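Local coordinates for hypothetical hydrolase (Bacteroides thetaiotaomicron, PDB 3TC9), which is of unknown function but probably serves as an auxiliary nutrient-binding protein, joining an immunoglobulin-like IPT/TIG domain to a six-bladed beta-propeller, at residues Thr111-Met116 with Gly134-Ala139; Arg397-Glu402 with Asp417-Arg422; Glu411-Gly416 with Arg424-Glu429; Gly128-Cys133 with Arg162-Glu167. All coordinates share one frame; numbering follows the deposited sequence.

Contacts 1, 2 and 3 are buried, contact 4 only partly. Contacts 2 and 3 belong to one propeller blade, in which three C-terminal strands are completed by strand 107-113 from earlier in the chain. Contact 3, nearest the centre of the chain, is regular antiparallel sheet with mainly apolar side chains. Contact 2, at the turn end of the same hairpin, is polar and charged and binds a phosphate ion; the two share the Asp417-Arg424 salt bridge. Contact 1 joins the strand that completes this blade to the loop leading into the next, through glycine backbone and one buried ring. Contact 4, farthest out, lies in that next blade and is chiefly aromatic. Phe112, Phe414 and Phe166 bring contacts 1, 3 and 4 together.

Contact 1 of 4, residues Thr111-Met116 with Gly134-Ala139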
loop_
_atom_site.group_PDB
_atom_site.type_symbol
_atom_site.label_atom_id
_atom_site.label_comp_id
_atom_site.label_asym_id
_atom_site.label_seq_id
_atom_site.Cartn_x
_atom_site.Cartn_y
_atom_site.Cartn_z
ATOM N N THR B 111 9.687 -18.382 -13.392
ATOM C CA THR B 111 10.793 -18.048 -14.292
ATOM C C THR B 111 10.251 -17.002 -15.219
ATOM O O THR B 111 9.321 -17.263 -15.963
ATOM C CB THR B 111 11.337 -19.290 -14.992
ATOM O OG1 THR B 111 11.922 -20.133 -14.011
ATOM C CG2 THR B 111 12.376 -18.961 -16.054
ATOM N N PHE B 112 10.790 -15.798 -15.145
ATOM C CA PHE B 112 10.334 -14.716 -15.981
ATOM C C PHE B 112 11.005 -14.782 -17.359
ATOM O O PHE B 112 10.306 -14.796 -18.374
ATOM C CB PHE B 112 10.590 -13.376 -15.272
ATOM C CG PHE B 112 10.301 -12.167 -16.118
ATOM C CD1 PHE B 112 9.047 -11.993 -16.712
ATOM C CD2 PHE B 112 11.277 -11.196 -16.327
ATOM C CE1 PHE B 112 8.782 -10.872 -17.512
ATOM C CE2 PHE B 112 11.008 -10.066 -17.113
ATOM C CZ PHE B 112 9.772 -9.926 -17.718
ATOM N N LEU B 113 12.342 -14.797 -17.402
ATOM C CA LEU B 113 13.095 -14.790 -18.650
ATOM C C LEU B 113 14.246 -15.759 -18.647
ATOM O O LEU B 113 14.849 -16.037 -17.596
ATOM C CB LEU B 113 13.655 -13.377 -18.906
ATOM C CG LEU B 113 12.710 -12.287 -19.459
ATOM C CD1 LEU B 113 13.464 -11.024 -19.722
ATOM C CD2 LEU B 113 12.068 -12.725 -20.727
ATOM N N GLY B 114 14.608 -16.196 -19.842
ATOM C CA GLY B 114 15.732 -17.088 -20.021
ATOM C C GLY B 114 15.376 -18.556 -20.001
ATOM O O GLY B 114 14.393 -18.981 -19.393
ATOM N N THR B 115 16.185 -19.343 -20.680
ATOM C CA THR B 115 16.018 -20.787 -20.694
ATOM C C THR B 115 17.366 -21.485 -20.923
ATOM O O THR B 115 18.331 -20.889 -21.423
ATOM C CB THR B 115 14.959 -21.249 -21.723
ATOM O OG1 THR B 115 14.502 -22.552 -21.320
ATOM C CG2 THR B 115 15.491 -21.277 -23.158
HETATM N N MSE B 116 17.396 -22.764 -20.557
HETATM C CA MSE B 116 18.544 -23.618 -20.780
HETATM C C MSE B 116 18.056 -24.814 -21.514
HETATM O O MSE B 116 16.850 -25.064 -21.507
HETATM C CB MSE B 116 19.234 -23.995 -19.471
HETATM C CG MSE B 116 19.830 -22.820 -18.765
HETATM SE SE MSE B 116 20.717 -23.450 -17.233
HETATM C CE MSE B 116 22.520 -23.713 -18.022
ATOM N N GLY B 134 17.381 -16.851 -25.313
ATOM C CA GLY B 134 18.387 -17.766 -24.786
ATOM C C GLY B 134 18.435 -17.747 -23.267
ATOM O O GLY B 134 17.393 -17.758 -22.614
ATOM N N GLY B 135 19.645 -17.712 -22.718
ATOM C CA GLY B 135 19.906 -17.661 -21.286
ATOM C C GLY B 135 20.798 -16.485 -20.974
ATOM O O GLY B 135 21.460 -15.948 -21.866
ATOM N N PHE B 136 20.795 -16.049 -19.725
ATOM C CA PHE B 136 21.598 -14.906 -19.272
ATOM C C PHE B 136 22.909 -15.427 -18.718
ATOM O O PHE B 136 22.892 -16.323 -17.884
ATOM C CB PHE B 136 20.825 -14.095 -18.195
ATOM C CG PHE B 136 19.575 -13.429 -18.712
ATOM C CD1 PHE B 136 18.388 -14.144 -18.835
ATOM C CD2 PHE B 136 19.601 -12.103 -19.139
ATOM C CE1 PHE B 136 17.237 -13.536 -19.355
ATOM C CE2 PHE B 136 18.452 -11.495 -19.663
ATOM C CZ PHE B 136 17.270 -12.208 -19.743
ATOM N N GLY B 137 24.033 -14.904 -19.207
ATOM C CA GLY B 137 25.344 -15.308 -18.711
ATOM C C GLY B 137 25.515 -14.884 -17.266
ATOM O O GLY B 137 26.112 -15.615 -16.463
ATOM N N GLY B 138 24.963 -13.704 -16.952
ATOM C CA GLY B 138 25.002 -13.091 -15.636
ATOM C C GLY B 138 24.070 -11.898 -15.537
ATOM O O GLY B 138 23.860 -11.185 -16.516
ATOM N N ALA B 139 23.466 -11.714 -14.356
ATOM C CA ALA B 139 22.601 -10.584 -13.997
ATOM C C ALA B 139 22.867 -10.298 -12.532
ATOM O O ALA B 139 22.085 -10.686 -11.656
ATOM C CB ALA B 139 21.136 -10.902 -14.274
#
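Leu113 and Phe136 form the tightly packed part of this contact. The phenyl ring turns its edge to the other segment, with CE1 of Phe136 3.6 Å from CB of Leu113, while CD1 of Leu113 lies against the neighbouring ring atom CZ. Gly114 N sits in the plane of the same ring, 3.8 Å from Phe136 CE1. Phe136 CG stands anti to its own carbonyl carbon (chi1 -65°), which directs the ring back toward Leu113. The backbone fits as closely. Gly114 CA is 3.2 Å from Gly134 O, a CA-H...O contact, and Thr115 N donates a hydrogen bond of 2.8 Å to Gly134 O, so one N-H and one weaker CA-H meet the same oxygen. A CB on Gly114 would press on Phe136 CD1 and on the preceding carbonyl oxygen, and one on Gly135 would collide with Thr115 O, so both positions suit glycine. Toward solvent the contact thins. Thr115 is exposed and its CB points away, with only CG2 brushing Gly134 O at 4.0 Å. Just before the glycine, Phe112 and Leu113 form a classic beta bulge opposite Ile423 of strand 422-428. Val171 of strand 170-175 packs on both Leu113 and Phe136. The contact joins the end of strand 107-113, in the closing blade of the propeller, to the loop between strands 128-129 and 141-145 of the next.

Contact 2 of 4, residues Arg397-Glu402 with Asp417-Arg422; sequences RFNHPE and DRENRR. With PO4 (phosphate ion), chain Q.
Asn399 lays its side-chain amide over the aliphatic part of Glu419, CG of Asn399 3.5 Å from CB of Glu419, with amide and carboxylate planes 68° apart. Bent at chi2 (-45°), Glu419 turns its carboxylate to His400, whose ND1 donates in the ring plane to Glu419 OE2 at 2.7 Å, meeting that oxygen on its anti side. Asp417 OD1 accepts Asn399 N at 2.7 Å through its syn lone pair, and Asp417 OD2 takes Asn420 ND2 from above the carboxylate plane as well as a salt bridge from Arg424. With Glu419 N bonded to Asn399 O and Arg418 N to His400 O, the cross-bonds brace the turn between strands 412-417 and 422-428 of the closing propeller blade against the start of its strand 401-407; the DRENRR sequence recalls NHL-type propellers. Glu402 OE1 uses its syn lone pair for Arg418 NH1, 3.0 Å away in the guanidinium plane and also paired with Glu157, while Glu402 OE2 pairs with Arg359. NE and NH2 of Arg418 both grip O3 of a phosphate ion, probably from the crystallisation liquor, which Arg421, His159 and Gln158 also hold. A methionine in place of Arg418 would probably leave Glu402 OE1 and Glu157 without this charged mate and loosen the phosphate.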
loop_
_atom_site.group_PDB
_atom_site.type_symbol
_atom_site.label_atom_id
_atom_site.label_comp_id
_atom_site.label_asym_id
_atom_site.label_seq_id
_atom_site.Cartn_x
_atom_site.Cartn_y
_atom_site.Cartn_z
ATOM N N ARG B 397 13.727 -22.904 -5.238
ATOM C CA ARG B 397 15.172 -22.953 -5.122
ATOM C C ARG B 397 15.810 -22.077 -6.152
ATOM O O ARG B 397 15.318 -21.969 -7.280
ATOM C CB ARG B 397 15.716 -24.358 -5.296
ATOM C CG ARG B 397 15.660 -25.176 -4.042
ATOM C CD ARG B 397 15.357 -26.553 -4.510
ATOM N NE ARG B 397 16.375 -27.498 -4.107
ATOM C CZ ARG B 397 16.452 -28.744 -4.553
ATOM N NH1 ARG B 397 15.613 -29.178 -5.493
ATOM N NH2 ARG B 397 17.375 -29.558 -4.086
ATOM N N PHE B 398 16.944 -21.477 -5.761
ATOM C CA PHE B 398 17.819 -20.642 -6.589
ATOM C C PHE B 398 19.192 -21.254 -6.589
ATOM O O PHE B 398 19.469 -22.101 -5.752
ATOM C CB PHE B 398 17.898 -19.204 -6.051
ATOM C CG PHE B 398 16.567 -18.536 -5.884
ATOM C CD1 PHE B 398 15.934 -17.928 -6.967
ATOM C CD2 PHE B 398 15.941 -18.501 -4.641
ATOM C CE1 PHE B 398 14.692 -17.299 -6.803
ATOM C CE2 PHE B 398 14.696 -17.896 -4.485
ATOM C CZ PHE B 398 14.089 -17.281 -5.562
ATOM N N ASN B 399 20.055 -20.831 -7.494
ATOM C CA ASN B 399 21.428 -21.301 -7.530
ATOM C C ASN B 399 22.310 -20.088 -7.779
ATOM O O ASN B 399 22.488 -19.655 -8.910
ATOM C CB ASN B 399 21.620 -22.397 -8.567
ATOM C CG ASN B 399 22.883 -23.166 -8.379
ATOM O OD1 ASN B 399 23.796 -22.759 -7.649
ATOM N ND2 ASN B 399 22.974 -24.282 -9.086
ATOM N N HIS B 400 22.818 -19.522 -6.679
ATOM C CA HIS B 400 23.653 -18.323 -6.602
ATOM C C HIS B 400 22.867 -17.099 -7.084
ATOM O O HIS B 400 23.240 -16.521 -8.107
ATOM C CB HIS B 400 24.969 -18.503 -7.386
ATOM C CG HIS B 400 25.957 -19.425 -6.738
ATOM N ND1 HIS B 400 26.785 -20.224 -7.491
ATOM C CD2 HIS B 400 26.229 -19.627 -5.425
ATOM C CE1 HIS B 400 27.558 -20.861 -6.624
ATOM N NE2 HIS B 400 27.250 -20.542 -5.368
ATOM N N PRO B 401 21.744 -16.713 -6.407
ATOM C CA PRO B 401 21.049 -15.462 -6.797
ATOM C C PRO B 401 21.969 -14.253 -6.543
ATOM O O PRO B 401 22.665 -14.230 -5.524
ATOM C CB PRO B 401 19.806 -15.453 -5.889
ATOM C CG PRO B 401 20.213 -16.198 -4.690
ATOM C CD PRO B 401 21.165 -17.276 -5.165
ATOM N N GLU B 402 22.028 -13.279 -7.474
ATOM C CA GLU B 402 22.933 -12.148 -7.301
ATOM C C GLU B 402 22.230 -10.810 -7.395
ATOM O O GLU B 402 22.298 -10.046 -6.441
ATOM C CB GLU B 402 24.086 -12.214 -8.302
ATOM C CG GLU B 402 25.033 -13.366 -8.035
ATOM C CD GLU B 402 25.983 -13.766 -9.147
ATOM O OE1 GLU B 402 25.673 -13.523 -10.335
ATOM O OE2 GLU B 402 27.027 -14.373 -8.824
ATOM N N ASP B 417 19.343 -15.043 -11.151
ATOM C CA ASP B 417 19.688 -16.392 -10.640
ATOM C C ASP B 417 20.819 -16.945 -11.480
ATOM O O ASP B 417 20.560 -17.584 -12.500
ATOM C CB ASP B 417 18.439 -17.288 -10.711
ATOM C CG ASP B 417 18.498 -18.546 -9.881
ATOM O OD1 ASP B 417 19.461 -18.691 -9.083
ATOM O OD2 ASP B 417 17.573 -19.386 -10.019
ATOM N N ARG B 418 22.077 -16.673 -11.057
ATOM C CA ARG B 418 23.303 -16.923 -11.806
ATOM C C ARG B 418 23.390 -18.294 -12.489
ATOM O O ARG B 418 23.386 -18.311 -13.712
ATOM C CB ARG B 418 24.572 -16.656 -10.973
ATOM C CG ARG B 418 25.898 -16.716 -11.756
ATOM C CD ARG B 418 25.935 -15.702 -12.886
ATOM N NE ARG B 418 27.235 -15.598 -13.553
ATOM C CZ ARG B 418 28.170 -14.701 -13.251
ATOM N NH1 ARG B 418 27.993 -13.864 -12.237
ATOM N NH2 ARG B 418 29.297 -14.647 -13.951
ATOM N N GLU B 419 23.488 -19.412 -11.743
ATOM C CA GLU B 419 23.716 -20.732 -12.349
ATOM C C GLU B 419 22.528 -21.267 -13.123
ATOM O O GLU B 419 22.695 -22.196 -13.926
ATOM C CB GLU B 419 24.177 -21.786 -11.312
ATOM C CG GLU B 419 25.305 -21.348 -10.365
ATOM C CD GLU B 419 26.522 -20.608 -10.902
ATOM O OE1 GLU B 419 26.895 -20.831 -12.080
ATOM O OE2 GLU B 419 27.146 -19.855 -10.117
ATOM N N ASN B 420 21.333 -20.700 -12.899
ATOM C CA ASN B 420 20.155 -21.140 -13.622
ATOM C C ASN B 420 19.992 -20.342 -14.941
ATOM O O ASN B 420 19.149 -20.706 -15.757
ATOM C CB ASN B 420 18.934 -21.060 -12.721
ATOM C CG ASN B 420 19.013 -22.116 -11.668
ATOM O OD1 ASN B 420 19.541 -23.213 -11.892
ATOM N ND2 ASN B 420 18.568 -21.799 -10.482
ATOM N N ARG B 421 20.824 -19.289 -15.155
ATOM C CA ARG B 421 20.891 -18.460 -16.368
ATOM C C ARG B 421 19.528 -17.843 -16.706
ATOM O O ARG B 421 19.197 -17.607 -17.874
ATOM C CB ARG B 421 21.419 -19.270 -17.592
ATOM C CG ARG B 421 22.629 -20.152 -17.317
ATOM C CD ARG B 421 23.841 -19.327 -17.055
ATOM N NE ARG B 421 24.977 -20.148 -16.677
ATOM C CZ ARG B 421 26.122 -19.666 -16.220
ATOM N NH1 ARG B 421 26.297 -18.356 -16.093
ATOM N NH2 ARG B 421 27.095 -20.486 -15.875
ATOM N N ARG B 422 18.764 -17.546 -15.662
ATOM C CA ARG B 422 17.418 -17.012 -15.771
ATOM C C ARG B 422 17.180 -15.825 -14.872
ATOM O O ARG B 422 17.853 -15.658 -13.859
ATOM C CB ARG B 422 16.401 -18.116 -15.388
ATOM C CG ARG B 422 16.255 -19.261 -16.415
ATOM C CD ARG B 422 15.755 -20.490 -15.706
ATOM N NE ARG B 422 15.422 -21.632 -16.577
ATOM C CZ ARG B 422 16.168 -22.735 -16.683
ATOM N NH1 ARG B 422 17.325 -22.829 -16.043
ATOM N NH2 ARG B 422 15.766 -23.743 -17.446
HETATM P P PO4 Q . 30.076 -18.099 -15.576
HETATM O O1 PO4 Q . 29.372 -19.275 -14.803
HETATM O O2 PO4 Q . 31.284 -17.571 -14.711
HETATM O O3 PO4 Q . 29.065 -16.949 -15.858
HETATM O O4 PO4 Q . 30.620 -18.541 -16.985
HETATM O O HOH W 1 20.694 -25.295 -10.316
#

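Contact 3 of 4, residues Glu411-Gly416 with Arg424-Glu429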
loop_
_atom_site.group_PDB
_atom_site.type_symbol
_atom_site.label_atom_id
_atom_site.label_comp_id
_atom_site.label_asym_id
_atom_site.label_seq_id
_atom_site.Cartn_x
_atom_site.Cartn_y
_atom_site.Cartn_z
ATOM N N GLU B 411 4.399 -4.936 -9.120
ATOM C CA GLU B 411 4.236 -5.558 -7.782
ATOM C C GLU B 411 4.936 -6.930 -7.678
ATOM O O GLU B 411 4.356 -7.909 -7.209
ATOM C CB GLU B 411 2.754 -5.661 -7.398
ATOM C CG GLU B 411 2.074 -4.307 -7.255
ATOM C CD GLU B 411 0.562 -4.363 -7.280
ATOM O OE1 GLU B 411 -0.011 -4.562 -8.377
ATOM O OE2 GLU B 411 -0.051 -4.206 -6.200
ATOM N N CYS B 412 6.196 -6.980 -8.100
ATOM C CA CYS B 412 6.959 -8.223 -8.067
ATOM C C CYS B 412 8.445 -7.939 -7.944
ATOM O O CYS B 412 8.881 -6.816 -8.147
ATOM C CB CYS B 412 6.667 -9.043 -9.326
ATOM S SG CYS B 412 7.229 -8.264 -10.867
ATOM N N PHE B 413 9.206 -8.986 -7.665
ATOM C CA PHE B 413 10.661 -9.011 -7.630
ATOM C C PHE B 413 11.185 -9.688 -8.870
ATOM O O PHE B 413 10.588 -10.653 -9.338
ATOM C CB PHE B 413 11.191 -9.776 -6.392
ATOM C CG PHE B 413 10.831 -9.187 -5.050
ATOM C CD1 PHE B 413 9.598 -9.468 -4.454
ATOM C CD2 PHE B 413 11.725 -8.348 -4.375
ATOM C CE1 PHE B 413 9.258 -8.908 -3.221
ATOM C CE2 PHE B 413 11.392 -7.807 -3.132
ATOM C CZ PHE B 413 10.154 -8.081 -2.570
ATOM N N PHE B 414 12.303 -9.191 -9.391
ATOM C CA PHE B 414 13.063 -9.785 -10.485
ATOM C C PHE B 414 14.425 -10.150 -9.916
ATOM O O PHE B 414 15.055 -9.309 -9.274
ATOM C CB PHE B 414 13.161 -8.864 -11.715
ATOM C CG PHE B 414 11.821 -8.629 -12.373
ATOM C CD1 PHE B 414 11.122 -9.675 -12.955
ATOM C CD2 PHE B 414 11.251 -7.365 -12.389
ATOM C CE1 PHE B 414 9.867 -9.465 -13.543
ATOM C CE2 PHE B 414 10.014 -7.145 -13.010
ATOM C CZ PHE B 414 9.341 -8.198 -13.599
ATOM N N ILE B 415 14.822 -11.424 -10.053
ATOM C CA ILE B 415 16.073 -11.920 -9.476
ATOM C C ILE B 415 16.989 -12.471 -10.559
ATOM O O ILE B 415 16.532 -13.236 -11.409
ATOM C CB ILE B 415 15.784 -12.995 -8.377
ATOM C CG1 ILE B 415 14.910 -12.414 -7.240
ATOM C CG2 ILE B 415 17.049 -13.655 -7.796
ATOM C CD1 ILE B 415 13.793 -13.243 -6.950
ATOM N N GLY B 416 18.276 -12.109 -10.474
ATOM C CA GLY B 416 19.340 -12.624 -11.329
ATOM C C GLY B 416 19.878 -13.907 -10.713
ATOM O O GLY B 416 20.718 -13.868 -9.810
ATOM N N ARG B 424 14.399 -14.696 -12.460
ATOM C CA ARG B 424 13.262 -15.287 -11.756
ATOM C C ARG B 424 12.320 -14.180 -11.310
ATOM O O ARG B 424 12.723 -13.021 -11.199
ATOM C CB ARG B 424 13.719 -16.155 -10.581
ATOM C CG ARG B 424 14.844 -17.129 -10.917
ATOM C CD ARG B 424 14.404 -18.380 -11.687
ATOM N NE ARG B 424 13.461 -19.211 -10.937
ATOM C CZ ARG B 424 13.791 -20.057 -9.961
ATOM N NH1 ARG B 424 15.054 -20.160 -9.555
ATOM N NH2 ARG B 424 12.859 -20.768 -9.354
ATOM N N LYS B 425 11.055 -14.513 -11.110
ATOM C CA LYS B 425 10.076 -13.541 -10.654
ATOM C C LYS B 425 9.428 -14.015 -9.348
ATOM O O LYS B 425 9.195 -15.211 -9.185
ATOM C CB LYS B 425 9.017 -13.307 -11.741
ATOM C CG LYS B 425 7.934 -12.282 -11.379
ATOM C CD LYS B 425 6.868 -12.247 -12.458
ATOM C CE LYS B 425 5.637 -11.471 -12.079
ATOM N NZ LYS B 425 4.738 -12.209 -11.154
ATOM N N ILE B 426 9.156 -13.088 -8.420
ATOM C CA ILE B 426 8.410 -13.393 -7.196
ATOM C C ILE B 426 7.265 -12.425 -7.146
ATOM O O ILE B 426 7.491 -11.239 -6.993
ATOM C CB ILE B 426 9.217 -13.387 -5.871
ATOM C CG1 ILE B 426 10.441 -14.305 -5.920
ATOM C CG2 ILE B 426 8.302 -13.698 -4.662
ATOM C CD1 ILE B 426 11.353 -14.145 -4.724
ATOM N N GLY B 427 6.049 -12.938 -7.304
ATOM C CA GLY B 427 4.828 -12.133 -7.274
ATOM C C GLY B 427 3.646 -13.008 -6.918
ATOM O O GLY B 427 3.806 -14.224 -6.815
ATOM N N TYR B 428 2.460 -12.410 -6.734
ATOM C CA TYR B 428 1.214 -13.151 -6.477
ATOM C C TYR B 428 0.783 -13.974 -7.689
ATOM O O TYR B 428 1.081 -13.594 -8.831
ATOM C CB TYR B 428 0.076 -12.172 -6.142
ATOM C CG TYR B 428 0.097 -11.735 -4.699
ATOM C CD1 TYR B 428 -0.525 -12.494 -3.712
ATOM C CD2 TYR B 428 0.792 -10.596 -4.307
ATOM C CE1 TYR B 428 -0.446 -12.139 -2.369
ATOM C CE2 TYR B 428 0.866 -10.224 -2.965
ATOM C CZ TYR B 428 0.247 -11.002 -1.999
ATOM O OH TYR B 428 0.289 -10.646 -0.677
ATOM N N GLU B 429 0.037 -15.082 -7.423
ATOM C CA GLU B 429 -0.633 -15.906 -8.444
ATOM C C GLU B 429 -1.440 -14.990 -9.408
ATOM O O GLU B 429 -2.070 -14.029 -8.950
ATOM C CB GLU B 429 -1.624 -16.874 -7.769
ATOM C CG GLU B 429 -1.073 -17.807 -6.716
ATOM C CD GLU B 429 -2.165 -18.595 -6.015
ATOM O OE1 GLU B 429 -2.944 -19.275 -6.723
ATOM O OE2 GLU B 429 -2.233 -18.559 -4.763
HETATM O O HOH W 2 2.431 -9.489 -7.691
#
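Ile415 and Ile426 meet tip to tip, their side chains crossing at a slant, with the two CD1 atoms modelled 3.4 Å apart, a closeness that is doubtful. On the same face Phe413 lies across Ile426, CB to CB 4.1 Å, and sets its ring edge against the carbonyl oxygen of Ile426. The short segments 412-416 and 424-428 run antiparallel, their directions 168° apart, in the hairpin of strands 412-417 and 422-428, part of the propeller blade that unites both ends of the domain. Phe413 and Ile426 exchange two backbone hydrogen bonds, as do Ile415 and Arg424. The other face carries Phe414 and Lys425, side by side and pointing the same way, CE1 of Phe414 4.0 Å from CG of Lys425. Cys412 SG rests on Lys425 CE at 3.8 Å. Arg424 starts on the Ile415 face but folds at chi2 and chi3, carrying its guanidinium away to Asp417 and Asp389. The Phe414 ring meets those of Phe112 and Phe166.

Contact 4 of 4, residues Gly128-Cys133 with Arg162-Glu167; sequences GPFDDC and RLIDFE
The ring of Phe130 points its edge at the face of Phe166 in a T-shaped pair, centroids 6.0 Å apart and planes at 89°. Its tip also approaches the backbone, CZ of Phe130 lying 3.3 Å from Asp165 O, and Ile164 CG2 reaches the same atom, 3.6 Å from Phe130 CZ, the two side chains crossing at about a right angle. Phe112 adds a further edge-to-face partner for Phe130 and meets the Phe166 ring at a shallow angle, while Arg410 makes a cation-pi contact with Phe166. Phe130 follows Pro129 in a type I turn closed by Asp132 N to Pro129 O, at an outermost strand, 128-129, of a propeller blade; strand 170-175 lies between it and strand 159-165. An alanine in place of Phe130 would probably open a gap beside Ile164 and leave the Phe166 face without its T-shaped partner. At the other end a water in the guanidinium plane, 2.7 Å from Arg162 NH1, links it to Cys133 O, and NH2 turns to Lys126 O and Asp127.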
loop_
_atom_site.group_PDB
_atom_site.type_symbol
_atom_site.label_atom_id
_atom_site.label_comp_id
_atom_site.label_asym_id
_atom_site.label_seq_id
_atom_site.Cartn_x
_atom_site.Cartn_y
_atom_site.Cartn_z
ATOM N N GLY B 128 16.910 -11.244 -28.443
ATOM C CA GLY B 128 15.674 -11.806 -28.965
ATOM C C GLY B 128 14.448 -11.445 -28.155
ATOM O O GLY B 128 14.564 -10.829 -27.092
ATOM N N PRO B 129 13.246 -11.842 -28.643
ATOM C CA PRO B 129 12.025 -11.561 -27.884
ATOM C C PRO B 129 12.030 -12.277 -26.527
ATOM O O PRO B 129 12.847 -13.171 -26.316
ATOM C CB PRO B 129 10.916 -12.088 -28.803
ATOM C CG PRO B 129 11.573 -13.101 -29.660
ATOM C CD PRO B 129 12.957 -12.604 -29.874
ATOM N N PHE B 130 11.108 -11.907 -25.626
ATOM C CA PHE B 130 11.001 -12.501 -24.283
ATOM C C PHE B 130 10.920 -14.044 -24.320
ATOM O O PHE B 130 11.588 -14.711 -23.534
ATOM C CB PHE B 130 9.794 -11.907 -23.523
ATOM C CG PHE B 130 10.066 -10.589 -22.824
ATOM C CD1 PHE B 130 11.265 -9.900 -23.026
ATOM C CD2 PHE B 130 9.130 -10.043 -21.957
ATOM C CE1 PHE B 130 11.515 -8.686 -22.379
ATOM C CE2 PHE B 130 9.391 -8.848 -21.291
ATOM C CZ PHE B 130 10.580 -8.175 -21.509
ATOM N N ASP B 131 10.168 -14.592 -25.273
ATOM C CA ASP B 131 9.987 -16.032 -25.455
ATOM C C ASP B 131 11.225 -16.754 -26.080
ATOM O O ASP B 131 11.246 -17.987 -26.056
ATOM C CB ASP B 131 8.742 -16.296 -26.328
ATOM C CG ASP B 131 8.851 -15.760 -27.756
ATOM O OD1 ASP B 131 8.550 -14.566 -27.969
ATOM O OD2 ASP B 131 9.242 -16.537 -28.656
ATOM N N ASP B 132 12.214 -16.029 -26.662
ATOM C CA ASP B 132 13.356 -16.666 -27.327
ATOM C C ASP B 132 14.605 -15.754 -27.265
ATOM O O ASP B 132 15.105 -15.262 -28.276
ATOM C CB ASP B 132 12.977 -17.030 -28.782
ATOM C CG ASP B 132 14.036 -17.778 -29.594
ATOM O OD1 ASP B 132 14.590 -18.786 -29.076
ATOM O OD2 ASP B 132 14.298 -17.368 -30.751
ATOM N N CYS B 133 15.118 -15.558 -26.054
ATOM C CA CYS B 133 16.288 -14.709 -25.809
ATOM C C CYS B 133 17.459 -15.523 -25.207
ATOM O O CYS B 133 18.420 -14.939 -24.701
ATOM C CB CYS B 133 15.909 -13.516 -24.925
ATOM S SG CYS B 133 15.136 -13.965 -23.350
ATOM N N ARG B 162 22.962 -5.655 -20.458
ATOM C CA ARG B 162 21.829 -5.918 -21.316
ATOM C C ARG B 162 20.597 -5.128 -20.884
ATOM O O ARG B 162 20.588 -4.516 -19.813
ATOM C CB ARG B 162 21.561 -7.432 -21.352
ATOM C CG ARG B 162 22.767 -8.195 -21.926
ATOM C CD ARG B 162 22.479 -9.638 -22.207
ATOM N NE ARG B 162 21.543 -9.784 -23.312
ATOM C CZ ARG B 162 21.170 -10.951 -23.825
ATOM N NH1 ARG B 162 21.646 -12.086 -23.328
ATOM N NH2 ARG B 162 20.323 -10.992 -24.841
ATOM N N LEU B 163 19.572 -5.101 -21.768
ATOM C CA LEU B 163 18.325 -4.391 -21.526
ATOM C C LEU B 163 17.128 -5.323 -21.691
ATOM O O LEU B 163 17.016 -6.019 -22.698
ATOM C CB LEU B 163 18.216 -3.181 -22.488
ATOM C CG LEU B 163 16.867 -2.485 -22.594
ATOM C CD1 LEU B 163 16.495 -1.789 -21.282
ATOM C CD2 LEU B 163 16.817 -1.545 -23.783
ATOM N N ILE B 164 16.238 -5.320 -20.687
ATOM C CA ILE B 164 14.948 -6.014 -20.675
ATOM C C ILE B 164 13.916 -4.925 -20.906
ATOM O O ILE B 164 13.692 -4.087 -20.019
ATOM C CB ILE B 164 14.694 -6.833 -19.372
ATOM C CG1 ILE B 164 15.689 -8.027 -19.230
ATOM C CG2 ILE B 164 13.234 -7.299 -19.278
ATOM C CD1 ILE B 164 15.889 -8.483 -17.780
ATOM N N ASP B 165 13.361 -4.879 -22.123
ATOM C CA ASP B 165 12.378 -3.874 -22.537
ATOM C C ASP B 165 10.994 -4.494 -22.435
ATOM O O ASP B 165 10.664 -5.382 -23.224
ATOM C CB ASP B 165 12.698 -3.394 -23.966
ATOM C CG ASP B 165 11.816 -2.280 -24.520
ATOM O OD1 ASP B 165 10.705 -2.056 -23.967
ATOM O OD2 ASP B 165 12.228 -1.638 -25.512
ATOM N N PHE B 166 10.196 -4.057 -21.442
ATOM C CA PHE B 166 8.859 -4.614 -21.193
ATOM C C PHE B 166 7.835 -4.197 -22.233
ATOM O O PHE B 166 6.862 -4.919 -22.431
ATOM C CB PHE B 166 8.355 -4.207 -19.815
ATOM C CG PHE B 166 9.003 -4.954 -18.681
ATOM C CD1 PHE B 166 10.168 -4.475 -18.082
ATOM C CD2 PHE B 166 8.422 -6.108 -18.166
ATOM C CE1 PHE B 166 10.764 -5.160 -17.017
ATOM C CE2 PHE B 166 9.001 -6.775 -17.079
ATOM C CZ PHE B 166 10.176 -6.302 -16.522
ATOM N N GLU B 167 8.026 -3.019 -22.852
ATOM C CA GLU B 167 7.119 -2.471 -23.857
ATOM C C GLU B 167 7.209 -3.281 -25.144
ATOM O O GLU B 167 6.181 -3.710 -25.656
ATOM C CB GLU B 167 7.432 -0.985 -24.114
ATOM C CG GLU B 167 6.485 -0.313 -25.104
ATOM C CD GLU B 167 6.902 1.046 -25.643
ATOM O OE1 GLU B 167 8.117 1.353 -25.641
ATOM O OE2 GLU B 167 6.009 1.788 -26.113
HETATM O O HOH W 3 20.774 -14.535 -23.853
#